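Local coordinates for beta-ketothiolase BktB (Ralstonia eutropha, PDB 4NZS), which catalyses the condensation of acetyl-CoA with propionyl-CoA or a second acetyl-CoA, giving beta-ketovaleryl-CoA or acetoacetyl-CoA for polyhydroxyalkanoate production, at residues A[42-46]-A[47-51]; A[75-79]-A[80-84]; A[159-163]-A[164-168]. All coordinates share one frame; numbering follows the deposited sequence.

Contact 1: residues A[42-46]-A[47-51]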
ATOM      1  N   GLU A  42      23.271  27.972  -0.570  1.00 46.68           N
ATOM      2  CA  GLU A  42      24.233  28.467  -1.539  1.00 49.37           C
ATOM      3  C   GLU A  42      23.968  29.875  -2.087  1.00 49.96           C
ATOM      4  O   GLU A  42      24.895  30.662  -2.329  1.00 54.63           O
ATOM      5  CB  GLU A  42      24.368  27.515  -2.707  1.00 53.06           C
ATOM      6  CG  GLU A  42      25.769  27.520  -3.257  1.00 60.49           C
ATOM      7  CD  GLU A  42      26.754  27.138  -2.171  1.00 65.94           C
ATOM      8  OE1 GLU A  42      27.117  28.039  -1.382  1.00 69.08           O
ATOM      9  OE2 GLU A  42      27.119  25.942  -2.085  1.00 59.28           O
ATOM     10  N   ALA A  43      22.712  30.205  -2.301  1.00 43.80           N
ATOM     11  CA  ALA A  43      22.406  31.464  -2.910  1.00 41.90           C
ATOM     12  C   ALA A  43      22.658  32.583  -1.921  1.00 42.12           C
ATOM     13  O   ALA A  43      22.866  33.708  -2.304  1.00 44.03           O
ATOM     14  CB  ALA A  43      20.959  31.472  -3.394  1.00 46.97           C
ATOM     15  N   LEU A  44      22.604  32.285  -0.634  1.00 48.33           N
ATOM     16  CA  LEU A  44      22.994  33.276   0.372  1.00 52.49           C
ATOM     17  C   LEU A  44      24.485  33.622   0.290  1.00 52.66           C
ATOM     18  O   LEU A  44      24.877  34.782   0.223  1.00 45.71           O
ATOM     19  CB  LEU A  44      22.658  32.756   1.774  1.00 51.24           C
ATOM     20  CG  LEU A  44      21.237  33.048   2.289  1.00 51.31           C
ATOM     21  CD1 LEU A  44      20.371  33.914   1.366  1.00 44.22           C
ATOM     22  CD2 LEU A  44      20.535  31.744   2.645  1.00 51.32           C
ATOM     23  N   ALA A  45      25.295  32.574   0.290  1.00 59.71           N
ATOM     24  CA  ALA A  45      26.730  32.676   0.181  1.00 58.78           C
ATOM     25  C   ALA A  45      27.168  33.581  -0.954  1.00 54.07           C
ATOM     26  O   ALA A  45      28.055  34.398  -0.782  1.00 59.52           O
ATOM     27  CB  ALA A  45      27.314  31.286  -0.005  1.00 60.79           C
ATOM     28  N   ARG A  46      26.613  33.373  -2.138  1.00 56.86           N
ATOM     29  CA  ARG A  46      26.913  34.221  -3.286  1.00 55.11           C
ATOM     30  C   ARG A  46      26.410  35.625  -3.092  1.00 57.30           C
ATOM     31  O   ARG A  46      27.048  36.588  -3.464  1.00 64.68           O
ATOM     32  CB  ARG A  46      26.348  33.634  -4.565  1.00 57.74           C
ATOM     33  CG  ARG A  46      26.583  32.150  -4.689  1.00 61.75           C
ATOM     34  CD  ARG A  46      27.471  31.799  -5.863  1.00 68.24           C
ATOM     35  NE  ARG A  46      27.547  30.355  -6.013  1.00 75.52           N
ATOM     36  CZ  ARG A  46      28.610  29.696  -6.445  1.00 80.26           C
ATOM     37  NH1 ARG A  46      29.706  30.349  -6.792  1.00 79.17           N
ATOM     38  NH2 ARG A  46      28.571  28.377  -6.534  1.00 76.47           N
ATOM     39  N   ALA A  47      25.237  35.732  -2.509  1.00 54.15           N
ATOM     40  CA  ALA A  47      24.661  37.017  -2.220  1.00 55.21           C
ATOM     41  C   ALA A  47      25.421  37.660  -1.080  1.00 53.83           C
ATOM     42  O   ALA A  47      25.200  38.812  -0.757  1.00 46.37           O
ATOM     43  CB  ALA A  47      23.198  36.874  -1.875  1.00 58.50           C
ATOM     44  N   GLN A  48      26.281  36.891  -0.428  1.00 57.11           N
ATOM     45  CA  GLN A  48      27.011  37.408   0.713  1.00 57.40           C
ATOM     46  C   GLN A  48      26.001  37.974   1.698  1.00 51.15           C
ATOM     47  O   GLN A  48      26.066  39.120   2.088  1.00 46.74           O
ATOM     48  CB  GLN A  48      28.040  38.446   0.275  1.00 61.78           C
ATOM     49  CG  GLN A  48      29.474  37.937   0.305  1.00 70.10           C
ATOM     50  CD  GLN A  48      30.317  38.447  -0.847  1.00 73.56           C
ATOM     51  OE1 GLN A  48      30.066  39.513  -1.391  1.00 72.99           O
ATOM     52  NE2 GLN A  48      31.326  37.681  -1.221  1.00 74.31           N
ATOM     53  N   VAL A  49      25.013  37.153   2.016  1.00 53.51           N
ATOM     54  CA  VAL A  49      23.879  37.544   2.831  1.00 51.22           C
ATOM     55  C   VAL A  49      23.572  36.543   3.955  1.00 54.10           C
ATOM     56  O   VAL A  49      23.600  35.344   3.749  1.00 58.48           O
ATOM     57  CB  VAL A  49      22.657  37.724   1.922  1.00 50.16           C
ATOM     58  CG1 VAL A  49      22.572  36.569   0.952  1.00 49.18           C
ATOM     59  CG2 VAL A  49      21.378  37.879   2.718  1.00 48.65           C
ATOM     60  N   SER A  50      23.282  37.054   5.145  1.00 54.99           N
ATOM     61  CA  SER A  50      22.899  36.224   6.279  1.00 53.30           C
ATOM     62  C   SER A  50      21.474  35.749   6.150  1.00 56.81           C
ATOM     63  O   SER A  50      20.682  36.373   5.473  1.00 62.99           O
ATOM     64  CB  SER A  50      23.065  36.982   7.596  1.00 49.67           C
ATOM     65  OG  SER A  50      22.882  36.129   8.708  1.00 48.51           O
ATOM     66  N   GLY A  51      21.150  34.647   6.814  1.00 57.70           N
ATOM     67  CA  GLY A  51      19.798  34.138   6.819  1.00 51.14           C
ATOM     68  C   GLY A  51      19.028  35.018   7.734  1.00 50.97           C
ATOM     69  O   GLY A  51      17.845  35.257   7.524  1.00 55.62           O
TER
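Leu44 and Val49 meet where helix 32-47 runs out, and their side chains are the closely packed half of this local contact. Leu44 CD1 lies 3.5 Å from Val49 CG1 in an apolar contact, while Leu44 CB lies 3.4 Å from Val49 O. The two side chains cross obliquely. In Val49, CG1 stands between the backbone N and the carbonyl carbon (chi1 45°), which carries it back over the last turn of the helix to Leu44; the model sets this methyl too near Ala47 CB, so its exact place is doubtful. Ala47, one turn on from Ala43, sets CB 3.2 Å from Ala43 O. Outside the two segments, Val264 of strand 257-267 packs on Ala43, Leu44 and Ala47, and Ser14 OG is hydrogen-bonded to Ala43 O.

Two backbone bonds brace this face. Ala47 N donates to Ala43 O at 3.1 Å, and Val49 N reaches Leu44 O at 3.0 Å; each donor stands above its carbonyl plane, by about 40°. The solvent side is looser. There Gln48 N gives a weak bond to Ala45 O (3.1 Å), and the bent Gln48 chain passes with CG 4.0 Å from that same oxygen. Arg46 turns its guanidinium away from the following segment, toward a long, weak ion pair with Asp203.

Gln48 leaves the helix with a positive phi of 54°, swinging the chain so that Val49 can fold back on Leu44. The bond from Val49 N to Leu44 O and the weaker one from Gln48 N to Ala45 O, with Gln48 as C-prime residue, make a Schellman motif; accompanied by the apolar Leu44-Val49 contact, it closes helix 32-47 of the thiolase N-terminal domain.

Contact 2: residues A[75-79]-A[80-84]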
ATOM      1  N   VAL A  75      10.725  24.519   5.247  1.00 38.99           N
ATOM      2  CA  VAL A  75      11.845  23.597   5.498  1.00 38.32           C
ATOM      3  C   VAL A  75      13.057  23.948   4.634  1.00 39.80           C
ATOM      4  O   VAL A  75      14.209  23.782   5.064  1.00 37.28           O
ATOM      5  CB  VAL A  75      11.477  22.104   5.252  1.00 42.64           C
ATOM      6  CG1 VAL A  75      12.724  21.226   5.372  1.00 44.70           C
ATOM      7  CG2 VAL A  75      10.441  21.607   6.235  1.00 40.65           C
ATOM      8  N   ALA A  76      12.829  24.346   3.396  1.00 42.14           N
ATOM      9  CA  ALA A  76      13.960  24.695   2.567  1.00 42.77           C
ATOM     10  C   ALA A  76      14.616  25.908   3.151  1.00 40.67           C
ATOM     11  O   ALA A  76      15.829  25.989   3.217  1.00 55.78           O
ATOM     12  CB  ALA A  76      13.546  24.952   1.139  1.00 41.34           C
ATOM     13  N   ALA A  77      13.806  26.863   3.567  1.00 35.62           N
ATOM     14  CA  ALA A  77      14.359  28.067   4.127  1.00 38.85           C
ATOM     15  C   ALA A  77      15.085  27.821   5.423  1.00 34.30           C
ATOM     16  O   ALA A  77      16.233  28.154   5.566  1.00 31.92           O
ATOM     17  CB  ALA A  77      13.236  29.055   4.372  1.00 35.64           C
ATOM     18  N   VAL A  78      14.415  27.157   6.342  1.00 36.59           N
ATOM     19  CA  VAL A  78      14.966  26.950   7.664  1.00 40.52           C
ATOM     20  C   VAL A  78      16.161  26.015   7.643  1.00 46.21           C
ATOM     21  O   VAL A  78      17.122  26.192   8.367  1.00 45.27           O
ATOM     22  CB  VAL A  78      13.899  26.535   8.666  1.00 36.53           C
ATOM     23  CG1 VAL A  78      14.493  26.456  10.050  1.00 40.16           C
ATOM     24  CG2 VAL A  78      12.761  27.534   8.630  1.00 35.24           C
ATOM     25  N   ASN A  79      16.075  25.004   6.804  1.00 43.24           N
ATOM     26  CA  ASN A  79      17.189  24.080   6.661  1.00 50.20           C
ATOM     27  C   ASN A  79      18.418  24.679   6.021  1.00 51.14           C
ATOM     28  O   ASN A  79      19.492  24.095   6.129  1.00 50.89           O
ATOM     29  CB  ASN A  79      16.830  22.883   5.799  1.00 57.09           C
ATOM     30  CG  ASN A  79      16.175  21.779   6.577  1.00 63.02           C
ATOM     31  OD1 ASN A  79      15.823  21.950   7.743  1.00 62.21           O
ATOM     32  ND2 ASN A  79      16.023  20.616   5.930  1.00 67.68           N
ATOM     33  N   GLY A  80      18.251  25.789   5.305  1.00 50.08           N
ATOM     34  CA  GLY A  80      19.346  26.419   4.590  1.00 47.09           C
ATOM     35  C   GLY A  80      19.780  27.721   5.231  1.00 50.43           C
ATOM     36  O   GLY A  80      20.324  28.585   4.544  1.00 58.20           O
ATOM     37  N   GLY A  81      19.506  27.864   6.529  1.00 47.50           N
ATOM     38  CA  GLY A  81      20.027  28.958   7.338  1.00 50.67           C
ATOM     39  C   GLY A  81      19.149  30.173   7.642  1.00 51.35           C
ATOM     40  O   GLY A  81      19.526  31.004   8.478  1.00 52.52           O
ATOM     41  N   VAL A  82      18.002  30.302   6.967  1.00 51.34           N
ATOM     42  CA  VAL A  82      17.124  31.468   7.119  1.00 41.46           C
ATOM     43  C   VAL A  82      16.451  31.500   8.466  1.00 44.67           C
ATOM     44  O   VAL A  82      16.132  30.472   9.036  1.00 46.95           O
ATOM     45  CB  VAL A  82      16.011  31.433   6.091  1.00 41.62           C
ATOM     46  CG1 VAL A  82      14.986  32.543   6.349  1.00 39.23           C
ATOM     47  CG2 VAL A  82      16.591  31.513   4.681  1.00 41.22           C
ATOM     48  N   THR A  83      16.198  32.682   8.997  1.00 50.73           N
ATOM     49  CA  THR A  83      15.558  32.722  10.286  1.00 53.57           C
ATOM     50  C   THR A  83      14.171  32.159  10.258  1.00 53.41           C
ATOM     51  O   THR A  83      13.367  32.349   9.340  1.00 59.94           O
ATOM     52  CB  THR A  83      15.447  34.104  10.907  1.00 55.21           C
ATOM     53  OG1 THR A  83      15.145  35.055   9.872  1.00 59.12           O
ATOM     54  CG2 THR A  83      16.729  34.425  11.632  1.00 57.35           C
ATOM     55  N   ILE A  84      13.968  31.437  11.335  1.00 51.05           N
ATOM     56  CA  ILE A  84      12.738  30.956  11.830  1.00 42.53           C
ATOM     57  C   ILE A  84      11.792  32.147  11.982  1.00 39.04           C
ATOM     58  O   ILE A  84      10.567  31.980  12.026  1.00 36.17           O
ATOM     59  CB  ILE A  84      13.114  30.267  13.185  1.00 49.50           C
ATOM     60  CG1 ILE A  84      12.440  28.907  13.364  1.00 47.94           C
ATOM     61  CG2 ILE A  84      12.911  31.198  14.388  1.00 51.90           C
ATOM     62  CD1 ILE A  84      13.380  27.861  13.936  1.00 45.60           C
TER
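Ala76 O receives a weak, strongly bent bond from Gly80 N at 3.2 Å. One residue on, Ala77 O carries the turn: it accepts from Gly80 N (3.1 Å) and from Val82 N (3.1 Å), which arrive on opposite faces of its carbonyl plane, so this one oxygen is gripped from both sides. Ala77 CB also meets Val82 CB at 4.0 Å. Val82 holds CG1 anti to the backbone N (chi1 173°), which leaves CG2 beside that N and 3.5 Å from Ala77 O; Val40 and Val54 pack against this valine. Val78 O takes a long, weak bond from Gly81 N at 3.4 Å, while Val78 CG1 approaches Ile84 CD1 at 4.3 Å. Asn79 ND2 is weakly bonded to Glu34 of helix 32-47. Phe158 of the second subunit packs on both Val78 and Asn79. Beyond them Gly81 reverses the chain at a positive phi of 100°. Together with the bond from Val82 N to Ala77 O and the weak one from Gly81 N to Val78 O, and accompanied by the apolar Ala77-Val82 pair, this geometry fits a Schellman-type ending of a helix.

Contact 3: residues A[159-163]-A[164-168]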
ATOM      1  N   HIS A 159     -10.191  17.154 -18.886  1.00 60.34           N
ATOM      2  CA  HIS A 159     -10.366  16.186 -19.947  1.00 63.07           C
ATOM      3  C   HIS A 159      -9.545  14.948 -19.753  1.00 66.71           C
ATOM      4  O   HIS A 159      -9.467  14.123 -20.658  1.00 67.63           O
ATOM      5  CB  HIS A 159     -10.032  16.869 -21.249  1.00 61.28           C
ATOM      6  CG  HIS A 159     -10.824  18.117 -21.452  1.00 59.97           C
ATOM      7  ND1 HIS A 159     -12.190  18.100 -21.638  1.00 61.02           N
ATOM      8  CD2 HIS A 159     -10.465  19.418 -21.416  1.00 56.16           C
ATOM      9  CE1 HIS A 159     -12.633  19.337 -21.747  1.00 58.52           C
ATOM     10  NE2 HIS A 159     -11.607  20.155 -21.622  1.00 59.95           N
ATOM     11  N   ARG A 160      -8.958  14.817 -18.561  1.00 61.08           N
ATOM     12  CA  ARG A 160      -8.235  13.623 -18.145  1.00 60.41           C
ATOM     13  C   ARG A 160      -7.266  13.109 -19.234  1.00 60.02           C
ATOM     14  O   ARG A 160      -7.155  11.906 -19.453  1.00 61.83           O
ATOM     15  CB  ARG A 160      -9.225  12.560 -17.627  1.00 59.77           C
ATOM     16  CG  ARG A 160     -10.505  12.508 -18.435  1.00 68.97           C
ATOM     17  CD  ARG A 160     -11.526  11.422 -18.094  1.00 75.12           C
ATOM     18  NE  ARG A 160     -12.145  10.869 -19.324  1.00 80.91           N
ATOM     19  CZ  ARG A 160     -12.817  11.558 -20.268  1.00 84.43           C
ATOM     20  NH1 ARG A 160     -13.007  12.882 -20.192  1.00 89.38           N
ATOM     21  NH2 ARG A 160     -13.308  10.909 -21.327  1.00 82.80           N
ATOM     22  N   ILE A 161      -6.554  14.038 -19.887  1.00 57.56           N
ATOM     23  CA  ILE A 161      -5.548  13.716 -20.935  1.00 54.30           C
ATOM     24  C   ILE A 161      -4.193  14.301 -20.621  1.00 50.51           C
ATOM     25  O   ILE A 161      -4.073  15.285 -19.915  1.00 46.90           O
ATOM     26  CB  ILE A 161      -5.905  14.194 -22.382  1.00 64.23           C
ATOM     27  CG1 ILE A 161      -6.412  15.642 -22.411  1.00 66.60           C
ATOM     28  CG2 ILE A 161      -6.907  13.265 -23.075  1.00 63.87           C
ATOM     29  CD1 ILE A 161      -5.372  16.631 -22.883  1.00 67.24           C
ATOM     30  N   HIS A 162      -3.180  13.674 -21.199  1.00 52.66           N
ATOM     31  CA  HIS A 162      -1.772  13.967 -20.962  1.00 42.46           C
ATOM     32  C   HIS A 162      -1.424  15.292 -21.649  1.00 46.55           C
ATOM     33  O   HIS A 162      -1.997  15.647 -22.693  1.00 43.64           O
ATOM     34  CB  HIS A 162      -0.984  12.811 -21.556  1.00 41.55           C
ATOM     35  CG  HIS A 162       0.393  12.631 -20.997  1.00 47.00           C
ATOM     36  ND1 HIS A 162       1.334  13.645 -20.960  1.00 46.09           N
ATOM     37  CD2 HIS A 162       1.013  11.526 -20.506  1.00 41.64           C
ATOM     38  CE1 HIS A 162       2.463  13.176 -20.453  1.00 44.56           C
ATOM     39  NE2 HIS A 162       2.302  11.895 -20.176  1.00 43.01           N
ATOM     40  N   MET A 163      -0.482  16.036 -21.077  1.00 48.97           N
ATOM     41  CA  MET A 163      -0.038  17.324 -21.663  1.00 47.98           C
ATOM     42  C   MET A 163       0.479  17.110 -23.091  1.00 48.10           C
ATOM     43  O   MET A 163       0.474  18.027 -23.916  1.00 43.15           O
ATOM     44  CB  MET A 163       1.087  17.994 -20.842  1.00 48.89           C
ATOM     45  CG  MET A 163       0.873  18.153 -19.349  1.00 48.29           C
ATOM     46  SD  MET A 163      -0.385  19.366 -19.034  1.00 59.57           S
ATOM     47  CE  MET A 163      -1.807  18.295 -18.851  1.00 59.86           C
ATOM     48  N   GLY A 164       0.990  15.910 -23.348  1.00 52.12           N
ATOM     49  CA  GLY A 164       1.475  15.522 -24.654  1.00 51.92           C
ATOM     50  C   GLY A 164       0.346  15.486 -25.651  1.00 51.21           C
ATOM     51  O   GLY A 164       0.536  15.852 -26.792  1.00 54.13           O
ATOM     52  N   VAL A 165      -0.835  15.079 -25.201  1.00 54.65           N
ATOM     53  CA  VAL A 165      -2.017  15.137 -26.031  1.00 55.32           C
ATOM     54  C   VAL A 165      -2.305  16.590 -26.379  1.00 59.65           C
ATOM     55  O   VAL A 165      -2.548  16.907 -27.539  1.00 66.75           O
ATOM     56  CB  VAL A 165      -3.233  14.480 -25.373  1.00 54.72           C
ATOM     57  CG1 VAL A 165      -4.449  14.663 -26.267  1.00 54.99           C
ATOM     58  CG2 VAL A 165      -2.965  13.005 -25.111  1.00 50.56           C
ATOM     59  N   THR A 166      -2.231  17.485 -25.393  1.00 63.13           N
ATOM     60  CA  THR A 166      -2.399  18.900 -25.694  1.00 57.38           C
ATOM     61  C   THR A 166      -1.304  19.385 -26.630  1.00 55.95           C
ATOM     62  O   THR A 166      -1.452  20.420 -27.285  1.00 56.68           O
ATOM     63  CB  THR A 166      -2.477  19.825 -24.445  1.00 54.08           C
ATOM     64  OG1 THR A 166      -1.187  20.040 -23.878  1.00 50.78           O
ATOM     65  CG2 THR A 166      -3.385  19.274 -23.433  1.00 55.82           C
ATOM     66  N   ALA A 167      -0.190  18.672 -26.686  1.00 56.23           N
ATOM     67  CA  ALA A 167       0.893  19.111 -27.564  1.00 60.53           C
ATOM     68  C   ALA A 167       0.476  18.972 -29.035  1.00 60.52           C
ATOM     69  O   ALA A 167       0.432  19.963 -29.766  1.00 65.67           O
ATOM     70  CB  ALA A 167       2.156  18.335 -27.284  1.00 62.65           C
ATOM     71  N   GLU A 168       0.117  17.750 -29.431  1.00 57.49           N
ATOM     72  CA  GLU A 168      -0.465  17.484 -30.746  1.00 54.84           C
ATOM     73  C   GLU A 168      -1.382  18.629 -31.133  1.00 48.32           C
ATOM     74  O   GLU A 168      -1.277  19.178 -32.228  1.00 45.39           O
ATOM     75  CB  GLU A 168      -1.227  16.154 -30.763  1.00 51.64           C
ATOM     76  CG  GLU A 168      -0.411  14.926 -30.359  1.00 51.05           C
ATOM     77  CD  GLU A 168       0.773  14.665 -31.262  1.00 49.08           C
ATOM     78  OE1 GLU A 168       1.212  15.631 -31.888  1.00 52.89           O
ATOM     79  OE2 GLU A 168       1.277  13.514 -31.355  1.00 47.77           O
TER
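His162 is the N-cap of helix 163-173, and its ring and backbone both bind the first turn. Among the hydrogen bonds, ND1 of His162 accepts from Gly164 N, weak at 3.3 Å but almost straight (175°), with the donor oblique to the ring. CG lies anti to the backbone N (chi1 -158°), beside the carbonyl carbon, which points the ring toward Gly164 N. The ring also meets those of His155 and Phe241. His162 O takes Thr166 N in its carbonyl plane at 3.3 Å and, more weakly, Val165 N.

The apolar contacts centre on Ile161. Just before the cap, it sets CD1 3.9 Å from Val165 CB, the two side chains crossing at about a right angle, and 3.4 Å from Thr166 CG2, a tight approach linking the positions of a hydrophobic staple. Met163 packs on Phe326 and on Tyr71 of the second subunit; its side chain is about 6 Å from that of Cys95, the acyl-thioester nucleophile by similarity.

A side-chain to backbone bond completes the set: chi1 of 77° places the Thr166 hydroxyl between N and carbonyl carbon, where OG1 donates to Met163 O at 2.6 Å.

From the N terminus, contact 1 (42-51) ends helix 32-47 and starts the loop to strand 57-60; contact 2 (75-84) ends helix 72-79 and leads toward strand 88-92; contact 3 (159-168) instead starts helix 163-173. They follow in series, none nested or crossing. The first two are neighbours, centres 12 Å apart: Leu44 CD2 packs 3.7 Å from Gly80 O, and Gly51 lies beside Val82 and Thr83, so the chain ends of helices 32-47 and 72-79 pack together. Contact 3 lies on the opposite side of the chain's centre, its centre 37 Å from that of contact 2, with Met163 near Cys95 and His355, the probable catalytic residues. Contacts 2 and 3 both touch the second subunit.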